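Long-range contact in pectate lyase (Cellvibrio cellulosa, PDB 1GXM), which cleaves pectate (polygalacturonic acid) by anti-beta-elimination, this chain being the catalytic module of a longer family 10 polysaccharide lyase: residues M9-P20 and S321-Y331. Residues are numbered along the deposited sequence; the frame is centred on the assembly and turned at random. Where two conformers were deposited one is given.
Sequences MTGRMLTLDGNP and SIINFAQKVGY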
ATOM      1  N   MET A   9       5.725 -23.230   2.810  1.00 37.69           N
ATOM      2  CA  MET A   9       5.080 -22.992   1.496  1.00 37.77           C
ATOM      3  C   MET A   9       4.402 -24.243   1.021  1.00 36.90           C
ATOM      4  O   MET A   9       4.520 -25.324   1.611  1.00 37.27           O
ATOM      5  CB  MET A   9       6.102 -22.539   0.463  1.00 38.38           C
ATOM      6  CG  MET A   9       7.334 -21.903   1.100  1.00 40.28           C
ATOM      7  SD  MET A   9       8.286 -20.928   0.002  1.00 43.86           S
ATOM      8  CE  MET A   9       7.852 -21.760  -1.304  1.00 43.14           C
ATOM      9  N   THR A  10       3.634 -24.067  -0.035  1.00 35.67           N
ATOM     10  CA  THR A  10       3.128 -25.207  -0.759  1.00 34.63           C
ATOM     11  C   THR A  10       3.230 -24.991  -2.238  1.00 32.96           C
ATOM     12  O   THR A  10       2.525 -24.158  -2.833  1.00 32.17           O
ATOM     13  CB  THR A  10       1.712 -25.529  -0.409  1.00 34.89           C
ATOM     14  OG1 THR A  10       1.606 -25.831   0.992  1.00 35.88           O
ATOM     15  CG2 THR A  10       1.352 -26.819  -1.114  1.00 34.88           C
ATOM     16  N   GLY A  11       4.090 -25.808  -2.828  1.00 31.25           N
ATOM     17  CA  GLY A  11       4.587 -25.535  -4.146  1.00 29.89           C
ATOM     18  C   GLY A  11       5.409 -24.286  -3.904  1.00 28.51           C
ATOM     19  O   GLY A  11       6.314 -24.271  -3.054  1.00 29.29           O
ATOM     20  N   ARG A  12       5.050 -23.220  -4.598  1.00 26.15           N
ATOM     21  CA  ARG A  12       5.681 -21.932  -4.376  1.00 24.17           C
ATOM     22  C   ARG A  12       4.662 -20.906  -3.816  1.00 22.79           C
ATOM     23  O   ARG A  12       4.876 -19.716  -3.952  1.00 22.94           O
ATOM     24  CB  ARG A  12       6.319 -21.428  -5.681  1.00 24.20           C
ATOM     25  CG  ARG A  12       7.347 -22.363  -6.330  1.00 23.97           C
ATOM     26  CD  ARG A  12       8.576 -22.687  -5.502  1.00 24.51           C
ATOM     27  NE  ARG A  12       9.418 -21.545  -5.129  1.00 24.04           N
ATOM     28  CZ  ARG A  12      10.100 -21.423  -3.981  0.50 23.95           C
ATOM     29  NH1 ARG A  12      10.122 -22.394  -3.070  0.50 23.88           N
ATOM     30  NH2 ARG A  12      10.789 -20.315  -3.745  0.50 24.20           N
ATOM     31  N   MET A  13       3.573 -21.357  -3.187  1.00 20.51           N
ATOM     32  CA  MET A  13       2.533 -20.444  -2.671  1.00 20.00           C
ATOM     33  C   MET A  13       2.499 -20.418  -1.149  1.00 19.19           C
ATOM     34  O   MET A  13       2.341 -21.441  -0.502  1.00 20.08           O
ATOM     35  CB  MET A  13       1.140 -20.815  -3.177  1.00 20.39           C
ATOM     36  CG  MET A  13       0.977 -20.690  -4.676  1.00 20.39           C
ATOM     37  SD  MET A  13       1.227 -19.051  -5.286  1.00 22.59           S
ATOM     38  CE  MET A  13      -0.268 -18.281  -4.860  1.00 23.88           C
ATOM     39  N   LEU A  14       2.614 -19.226  -0.584  1.00 17.39           N
ATOM     40  CA  LEU A  14       2.555 -19.049   0.858  1.00 17.16           C
ATOM     41  C   LEU A  14       1.120 -18.928   1.306  1.00 17.10           C
ATOM     42  O   LEU A  14       0.250 -18.491   0.548  1.00 17.97           O
ATOM     43  CB  LEU A  14       3.296 -17.770   1.251  1.00 16.97           C
ATOM     44  CG  LEU A  14       4.768 -17.752   0.876  1.00 16.32           C
ATOM     45  CD1 LEU A  14       5.350 -16.371   1.123  1.00 16.73           C
ATOM     46  CD2 LEU A  14       5.519 -18.822   1.658  1.00 16.79           C
ATOM     47  N   THR A  15       0.873 -19.284   2.560  1.00 17.47           N
ATOM     48  CA  THR A  15      -0.439 -19.075   3.145  1.00 18.17           C
ATOM     49  C   THR A  15      -0.822 -17.602   3.127  1.00 17.67           C
ATOM     50  O   THR A  15       0.025 -16.721   3.254  1.00 16.67           O
ATOM     51  CB  THR A  15      -0.493 -19.627   4.580  1.00 18.75           C
ATOM     52  OG1 THR A  15      -1.833 -19.542   5.073  1.00 20.64           O
ATOM     53  CG2 THR A  15       0.338 -18.780   5.551  1.00 19.41           C
ATOM     54  N   LEU A  16      -2.108 -17.350   2.959  1.00 17.73           N
ATOM     55  CA  LEU A  16      -2.646 -16.011   3.083  1.00 18.29           C
ATOM     56  C   LEU A  16      -3.091 -15.735   4.516  1.00 19.15           C
ATOM     57  O   LEU A  16      -3.440 -14.607   4.851  1.00 18.81           O
ATOM     58  CB  LEU A  16      -3.811 -15.817   2.118  1.00 18.19           C
ATOM     59  CG  LEU A  16      -3.443 -15.844   0.632  1.00 18.89           C
ATOM     60  CD1 LEU A  16      -4.721 -15.878  -0.211  1.00 19.75           C
ATOM     61  CD2 LEU A  16      -2.550 -14.665   0.228  1.00 19.31           C
ATOM     62  N   ASP A  17      -3.080 -16.768   5.354  1.00 20.31           N
ATOM     63  CA  ASP A  17      -3.429 -16.615   6.761  1.00 21.14           C
ATOM     64  C   ASP A  17      -2.360 -15.810   7.495  1.00 20.14           C
ATOM     65  O   ASP A  17      -1.232 -16.263   7.649  1.00 20.88           O
ATOM     66  CB  ASP A  17      -3.582 -17.982   7.432  1.00 22.18           C
ATOM     67  CG  ASP A  17      -4.100 -17.875   8.864  1.00 25.92           C
ATOM     68  OD1 ASP A  17      -5.032 -17.085   9.086  1.00 30.24           O
ATOM     69  OD2 ASP A  17      -3.642 -18.538   9.827  1.00 31.27           O
ATOM     70  N   GLY A  18      -2.744 -14.627   7.959  1.00 18.80           N
ATOM     71  CA  GLY A  18      -1.835 -13.688   8.595  1.00 18.20           C
ATOM     72  C   GLY A  18      -1.194 -12.668   7.659  1.00 16.47           C
ATOM     73  O   GLY A  18      -0.424 -11.830   8.082  1.00 16.20           O
ATOM     74  N   ASN A  19      -1.495 -12.752   6.373  1.00 14.96           N
ATOM     75  CA  ASN A  19      -0.892 -11.834   5.423  1.00 13.72           C
ATOM     76  C   ASN A  19      -1.572 -10.478   5.551  1.00 13.29           C
ATOM     77  O   ASN A  19      -2.784 -10.384   5.399  1.00 13.22           O
ATOM     78  CB  ASN A  19      -1.025 -12.373   4.010  1.00 12.99           C
ATOM     79  CG  ASN A  19      -0.420 -11.444   2.980  1.00 12.49           C
ATOM     80  OD1 ASN A  19      -0.827 -10.295   2.855  1.00 13.44           O
ATOM     81  ND2 ASN A  19       0.546 -11.947   2.224  1.00 11.21           N
ATOM     82  N   PRO A  20      -0.823  -9.432   5.874  1.00 13.61           N
ATOM     83  CA  PRO A  20      -1.433  -8.120   6.116  1.00 14.05           C
ATOM     84  C   PRO A  20      -2.302  -7.592   4.978  1.00 13.45           C
ATOM     85  O   PRO A  20      -3.321  -6.939   5.207  1.00 13.77           O
ATOM     86  CB  PRO A  20      -0.224  -7.212   6.349  1.00 15.04           C
ATOM     87  CG  PRO A  20       0.801  -8.104   6.856  1.00 15.02           C
ATOM     88  CD  PRO A  20       0.622  -9.405   6.165  1.00 14.27           C
ATOM     89  N   SER A 321       4.569  -6.839  12.358  1.00 12.93           N
ATOM     90  CA  SER A 321       3.596  -7.658  11.658  1.00 13.92           C
ATOM     91  C   SER A 321       4.273  -8.492  10.553  1.00 13.09           C
ATOM     92  O   SER A 321       4.035  -9.693  10.426  1.00 13.54           O
ATOM     93  CB  SER A 321       2.477  -6.794  11.096  1.00 15.38           C
ATOM     94  OG  SER A 321       2.944  -5.923  10.119  1.00 19.01           O
ATOM     95  N   ILE A 322       5.122  -7.864   9.759  1.00 12.46           N
ATOM     96  CA  ILE A 322       5.716  -8.591   8.647  1.00 12.07           C
ATOM     97  C   ILE A 322       6.766  -9.567   9.115  1.00 11.92           C
ATOM     98  O   ILE A 322       6.922 -10.623   8.535  1.00 12.14           O
ATOM     99  CB  ILE A 322       6.268  -7.636   7.551  1.00 12.57           C
ATOM    100  CG1 ILE A 322       6.368  -8.369   6.212  1.00 13.20           C
ATOM    101  CG2 ILE A 322       7.571  -6.990   7.948  1.00 13.53           C
ATOM    102  CD1 ILE A 322       5.031  -8.726   5.609  1.00 14.81           C
ATOM    103  N   ILE A 323       7.483  -9.224  10.174  1.00 11.43           N
ATOM    104  CA  ILE A 323       8.507 -10.117  10.720  1.00 12.02           C
ATOM    105  C   ILE A 323       7.855 -11.359  11.290  1.00 12.78           C
ATOM    106  O   ILE A 323       8.298 -12.477  11.027  1.00 12.75           O
ATOM    107  CB  ILE A 323       9.338  -9.392  11.790  1.00 11.84           C
ATOM    108  CG1 ILE A 323      10.227  -8.364  11.096  1.00 12.77           C
ATOM    109  CG2 ILE A 323      10.143 -10.386  12.629  1.00 13.89           C
ATOM    110  CD1 ILE A 323      10.903  -7.440  12.053  1.00 13.21           C
ATOM    111  N   ASN A 324       6.771 -11.176  12.023  1.00 12.82           N
ATOM    112  CA  ASN A 324       6.104 -12.315  12.632  1.00 13.76           C
ATOM    113  C   ASN A 324       5.480 -13.192  11.570  1.00 13.28           C
ATOM    114  O   ASN A 324       5.498 -14.411  11.675  1.00 14.81           O
ATOM    115  CB  ASN A 324       5.062 -11.875  13.655  1.00 14.40           C
ATOM    116  CG  ASN A 324       5.695 -11.326  14.933  1.00 15.04           C
ATOM    117  OD1 ASN A 324       5.031 -10.646  15.710  1.00 18.32           O
ATOM    118  ND2 ASN A 324       6.984 -11.577  15.119  1.00 16.26           N
ATOM    119  N   PHE A 325       4.935 -12.578  10.528  1.00 12.73           N
ATOM    120  CA  PHE A 325       4.356 -13.335   9.422  1.00 12.24           C
ATOM    121  C   PHE A 325       5.448 -14.076   8.678  1.00 12.62           C
ATOM    122  O   PHE A 325       5.293 -15.268   8.381  1.00 13.68           O
ATOM    123  CB  PHE A 325       3.594 -12.419   8.472  1.00 12.24           C
ATOM    124  CG  PHE A 325       2.958 -13.137   7.325  1.00 13.27           C
ATOM    125  CD1 PHE A 325       2.056 -14.153   7.551  1.00 15.23           C
ATOM    126  CD2 PHE A 325       3.269 -12.806   6.030  1.00 14.31           C
ATOM    127  CE1 PHE A 325       1.478 -14.822   6.494  1.00 15.49           C
ATOM    128  CE2 PHE A 325       2.678 -13.459   4.982  1.00 16.13           C
ATOM    129  CZ  PHE A 325       1.797 -14.473   5.216  1.00 15.34           C
ATOM    130  N   ALA A 326       6.560 -13.407   8.398  1.00 12.53           N
ATOM    131  CA  ALA A 326       7.690 -14.072   7.766  1.00 13.60           C
ATOM    132  C   ALA A 326       8.170 -15.262   8.586  1.00 15.34           C
ATOM    133  O   ALA A 326       8.504 -16.293   8.039  1.00 15.48           O
ATOM    134  CB  ALA A 326       8.810 -13.120   7.553  1.00 13.44           C
ATOM    135  N   GLN A 327       8.199 -15.112   9.902  1.00 16.39           N
ATOM    136  CA  GLN A 327       8.636 -16.194  10.784  1.00 18.03           C
ATOM    137  C   GLN A 327       7.694 -17.385  10.615  1.00 18.97           C
ATOM    138  O   GLN A 327       8.132 -18.526  10.504  1.00 19.44           O
ATOM    139  CB  GLN A 327       8.659 -15.726  12.241  1.00 19.14           C
ATOM    140  CG  GLN A 327       9.333 -16.719  13.202  1.00 23.35           C
ATOM    141  CD  GLN A 327       8.415 -17.826  13.713  1.00 29.13           C
ATOM    142  OE1 GLN A 327       7.208 -17.856  13.415  1.00 33.75           O
ATOM    143  NE2 GLN A 327       8.984 -18.742  14.494  1.00 32.57           N
ATOM    144  N   LYS A 328       6.398 -17.104  10.613  1.00 19.59           N
ATOM    145  CA  LYS A 328       5.350 -18.114  10.479  1.00 20.86           C
ATOM    146  C   LYS A 328       5.567 -18.954   9.211  1.00 21.02           C
ATOM    147  O   LYS A 328       5.416 -20.182   9.233  1.00 21.86           O
ATOM    148  CB  LYS A 328       3.981 -17.417  10.448  1.00 21.66           C
ATOM    149  CG  LYS A 328       2.702 -18.291  10.462  1.00 24.79           C
ATOM    150  CD  LYS A 328       1.532 -17.483   9.829  1.00 27.56           C
ATOM    151  CE  LYS A 328       0.210 -17.538  10.574  1.00 29.81           C
ATOM    152  NZ  LYS A 328      -0.808 -18.374   9.871  1.00 31.56           N
ATOM    153  N   VAL A 329       5.929 -18.305   8.105  1.00 20.40           N
ATOM    154  CA  VAL A 329       6.068 -18.995   6.815  1.00 20.74           C
ATOM    155  C   VAL A 329       7.495 -19.454   6.505  1.00 20.96           C
ATOM    156  O   VAL A 329       7.745 -19.994   5.422  1.00 22.47           O
ATOM    157  CB  VAL A 329       5.540 -18.146   5.635  1.00 20.79           C
ATOM    158  CG1 VAL A 329       4.119 -17.718   5.874  1.00 21.15           C
ATOM    159  CG2 VAL A 329       6.436 -16.934   5.370  1.00 19.91           C
ATOM    160  N   GLY A 330       8.429 -19.241   7.426  1.00 21.02           N
ATOM    161  CA  GLY A 330       9.804 -19.716   7.274  1.00 21.35           C
ATOM    162  C   GLY A 330      10.747 -18.800   6.501  1.00 21.83           C
ATOM    163  O   GLY A 330      11.792 -19.227   6.012  1.00 21.98           O
ATOM    164  N   TYR A 331      10.384 -17.528   6.390  1.00 21.91           N
ATOM    165  CA  TYR A 331      11.180 -16.534   5.664  1.00 22.74           C
ATOM    166  C   TYR A 331      12.068 -15.666   6.550  1.00 24.74           C
ATOM    167  O   TYR A 331      12.689 -14.707   6.072  1.00 24.93           O
ATOM    168  CB  TYR A 331      10.248 -15.639   4.847  1.00 21.82           C
ATOM    169  CG  TYR A 331       9.949 -16.151   3.456  1.00 19.70           C
ATOM    170  CD1 TYR A 331      10.002 -17.511   3.133  1.00 19.62           C
ATOM    171  CD2 TYR A 331       9.593 -15.275   2.470  1.00 18.91           C
ATOM    172  CE1 TYR A 331       9.722 -17.938   1.843  1.00 19.00           C
ATOM    173  CE2 TYR A 331       9.302 -15.684   1.216  1.00 17.97           C
ATOM    174  CZ  TYR A 331       9.373 -17.014   0.893  1.00 18.25           C
ATOM    175  OH  TYR A 331       9.081 -17.375  -0.392  1.00 18.31           O
TER
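With CG anti to the backbone N (chi1 -179°), Phe325 extends from the helix into the turn ahead of Pro20, and Lys328, starting the same way but bent at chi3 and chi4, curls its amine round to Asp17. One face of the phenyl ring packs against the backbone of the type II turn Leu16–Asn19: Asn19 CA stands 3.9 Å from the ring centroid and 16° off its normal, a CH-pi contact. The carbonyl oxygens of Thr15 and Asp17 meet the edge, Thr15 O lying in the ring plane 3.5 Å from Phe325 CZ, whereas Gly18 O sits over a face. At the exposed margin, Lys328 NZ forms a salt bridge of 2.8 Å with Asp17 OD2, approaching from above the carboxylate plane, and also donates to Asp17 O at 3.1 Å, well out of the carbonyl plane. These two bonds tie the amine to side chain and backbone of one residue. Further along, Leu14 divides its methyls, CD2 against Val329 CB (4.0 Å) and CD1 obliquely against the Tyr331 ring, while Met9 SD makes a Met-aromatic contact at that ring's edge, 5.0 Å from its centroid. Gly330 closes the helix in a Schellman motif. The N-terminal segment thus runs beside the C-terminal helix 318-329; Asn19 N-caps helix 20-28 and its ND2 hydrogen-bonds Ala224 O of helix 219-226, whereas Tyr331 OH is hydrogen-bonded to Gln231 OE1 and its ring packs on helix 233-246.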